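Local coordinates for protein complement factor H (Mus musculus, PDB 2YBY) that regulates the complement system of innate immunity, this fragment comprising its sushi domains 6 and 7, at residues A[6-11]-A[50-55]. The protein carries 1 engineered substitution. Numbering follows the deposited sequence.
Sequences EFPQFK and DYLRCT
Pro-8 and Phe-10, two residues apart on the extended segment 6-11, both send their side chains onto one leucine of strand 50-55. Pro-8 comes first along the chain: its ring carbon CB meets the methyl CD2 of Leu-52 at 3.3 Å, tighter than usual for two carbons, and its CG lies 3.6 Å from the same methyl. The proline ring and the leucine branch extend from facing backbones and overlap alongside one another. Phe-10 then brings the CE1 corner of its ring to 4.1 Å from Leu-52 CD2, and the methyl approaches this ring obliquely. With CG anti to the backbone N (chi1 -163°), the leucine side chain reaches toward segment 6-11, where its CD2 branch touches both partners. The backbones remain well apart, with 8.5 Å between the CA atoms of Pro-8 and Leu-52, and the contact is purely apolar.

It belongs to the compact core of a sushi (SCR) domain, where the disulfide Cys-5 to Cys-54 joins the chain just before Glu-6 to the same strand. Trp-59 and Pro-64 from loops also touch Leu-52, while Tyr-35 of the central strand 32-37 packs on Leu-52 and edge-to-face with Phe-10. Segment 6-11 leads into strand 13-15, one outermost strand of the three-stranded antiparallel sheet in which 50-55 is the other and 32-37 lies between.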
loop_
_atom_site.group_PDB
_atom_site.type_symbol
_atom_site.label_atom_id
_atom_site.label_comp_id
_atom_site.label_asym_id
_atom_site.label_seq_id
_atom_site.Cartn_x
_atom_site.Cartn_y
_atom_site.Cartn_z
ATOM N N GLU A 6 -12.031 9.969 16.685
ATOM C CA GLU A 6 -12.794 10.924 15.898
ATOM C C GLU A 6 -12.882 10.476 14.428
ATOM O O GLU A 6 -12.199 9.529 14.015
ATOM C CB GLU A 6 -12.194 12.350 16.020
ATOM C CG GLU A 6 -12.256 12.939 17.430
ATOM C CD GLU A 6 -13.616 13.370 17.941
ATOM O OE1 GLU A 6 -14.400 13.964 17.166
ATOM O OE2 GLU A 6 -13.867 13.189 19.153
ATOM N N PHE A 7 -13.693 11.192 13.625
ATOM C CA PHE A 7 -13.875 10.886 12.205
ATOM C C PHE A 7 -12.489 10.825 11.528
ATOM O O PHE A 7 -11.728 11.802 11.640
ATOM C CB PHE A 7 -14.790 11.938 11.537
ATOM C CG PHE A 7 -14.961 11.732 10.049
ATOM C CD1 PHE A 7 -15.418 10.521 9.545
ATOM C CD2 PHE A 7 -14.606 12.730 9.148
ATOM C CE1 PHE A 7 -15.505 10.312 8.171
ATOM C CE2 PHE A 7 -14.694 12.514 7.784
ATOM C CZ PHE A 7 -15.144 11.316 7.312
ATOM N N PRO A 8 -12.091 9.667 10.953
ATOM C CA PRO A 8 -10.739 9.559 10.392
ATOM C C PRO A 8 -10.593 10.164 9.015
ATOM O O PRO A 8 -11.297 9.756 8.074
ATOM C CB PRO A 8 -10.500 8.050 10.360
ATOM C CG PRO A 8 -11.813 7.457 10.176
ATOM C CD PRO A 8 -12.821 8.390 10.821
ATOM N N GLN A 9 -9.677 11.144 8.891
ATOM C CA GLN A 9 -9.361 11.781 7.602
ATOM C C GLN A 9 -7.866 11.652 7.357
ATOM O O GLN A 9 -7.088 12.049 8.205
ATOM C CB GLN A 9 -9.779 13.224 7.599
ATOM C CG GLN A 9 -11.261 13.343 7.883
ATOM C CD GLN A 9 -11.775 14.738 7.682
ATOM O OE1 GLN A 9 -12.089 15.141 6.567
ATOM N NE2 GLN A 9 -11.860 15.495 8.761
ATOM N N PHE A 10 -7.461 11.024 6.237
ATOM C CA PHE A 10 -6.052 10.725 5.974
ATOM C C PHE A 10 -5.743 10.896 4.487
ATOM O O PHE A 10 -6.678 11.054 3.715
ATOM C CB PHE A 10 -5.738 9.287 6.424
ATOM C CG PHE A 10 -6.723 8.225 5.987
ATOM C CD1 PHE A 10 -7.873 7.961 6.734
ATOM C CD2 PHE A 10 -6.556 7.555 4.793
ATOM C CE1 PHE A 10 -8.767 6.966 6.335
ATOM C CE2 PHE A 10 -7.481 6.600 4.369
ATOM C CZ PHE A 10 -8.587 6.318 5.140
ATOM N N LYS A 11 -4.460 10.935 4.097
ATOM C CA LYS A 11 -4.110 11.126 2.696
ATOM C C LYS A 11 -4.260 9.881 1.871
ATOM O O LYS A 11 -4.093 8.759 2.359
ATOM C CB LYS A 11 -2.660 11.630 2.529
ATOM C CG LYS A 11 -2.421 13.024 3.076
ATOM C CD LYS A 11 -1.135 13.642 2.511
ATOM C CE LYS A 11 -1.363 14.459 1.266
ATOM N NZ LYS A 11 -0.098 15.082 0.799
ATOM N N ASP A 50 -9.100 -2.341 3.091
ATOM C CA ASP A 50 -8.771 -2.940 4.402
ATOM C C ASP A 50 -9.565 -2.211 5.488
ATOM O O ASP A 50 -10.411 -1.364 5.149
ATOM C CB ASP A 50 -7.254 -2.986 4.694
ATOM C CG ASP A 50 -6.795 -4.186 5.504
ATOM O OD1 ASP A 50 -7.563 -4.636 6.403
ATOM O OD2 ASP A 50 -5.699 -4.733 5.200
ATOM N N TYR A 51 -9.358 -2.602 6.770
ATOM C CA TYR A 51 -10.035 -1.986 7.900
ATOM C C TYR A 51 -9.142 -0.966 8.614
ATOM O O TYR A 51 -7.959 -1.209 8.815
ATOM C CB TYR A 51 -10.456 -3.024 8.926
ATOM C CG TYR A 51 -11.616 -3.879 8.497
ATOM C CD1 TYR A 51 -12.878 -3.333 8.309
ATOM C CD2 TYR A 51 -11.446 -5.231 8.238
ATOM C CE1 TYR A 51 -13.962 -4.125 7.923
ATOM C CE2 TYR A 51 -12.517 -6.037 7.879
ATOM C CZ TYR A 51 -13.757 -5.467 7.637
ATOM O OH TYR A 51 -14.840 -6.242 7.305
ATOM N N LEU A 52 -9.736 0.165 8.975
ATOM C CA LEU A 52 -9.116 1.184 9.822
ATOM C C LEU A 52 -9.686 0.875 11.197
ATOM O O LEU A 52 -10.908 0.780 11.333
ATOM C CB LEU A 52 -9.501 2.587 9.380
ATOM C CG LEU A 52 -8.568 3.671 9.953
ATOM C CD1 LEU A 52 -7.214 3.664 9.285
ATOM C CD2 LEU A 52 -9.199 5.026 9.872
ATOM N N ARG A 53 -8.823 0.635 12.173
ATOM C CA ARG A 53 -9.238 0.171 13.496
ATOM C C ARG A 53 -9.064 1.194 14.561
ATOM O O ARG A 53 -8.005 1.802 14.660
ATOM C CB ARG A 53 -8.450 -1.073 13.881
ATOM C CG ARG A 53 -8.788 -2.270 12.986
ATOM C CD ARG A 53 -7.846 -3.434 13.210
ATOM N NE ARG A 53 -8.062 -4.443 12.164
ATOM C CZ ARG A 53 -8.997 -5.387 12.185
ATOM N NH1 ARG A 53 -9.816 -5.505 13.231
ATOM N NH2 ARG A 53 -9.116 -6.230 11.170
ATOM N N CYS A 54 -10.100 1.380 15.383
ATOM C CA CYS A 54 -9.990 2.309 16.508
ATOM C C CYS A 54 -9.312 1.558 17.676
ATOM O O CYS A 54 -9.888 0.607 18.198
ATOM C CB CYS A 54 -11.351 2.830 16.919
ATOM S SG CYS A 54 -11.293 3.788 18.456
ATOM N N THR A 55 -8.079 1.931 18.031
ATOM C CA THR A 55 -7.327 1.248 19.087
ATOM C C THR A 55 -7.080 2.200 20.256
ATOM O O THR A 55 -7.346 3.396 20.154
ATOM C CB THR A 55 -5.982 0.713 18.554
ATOM O OG1 THR A 55 -5.008 1.744 18.549
ATOM C CG2 THR A 55 -6.097 0.029 17.216
#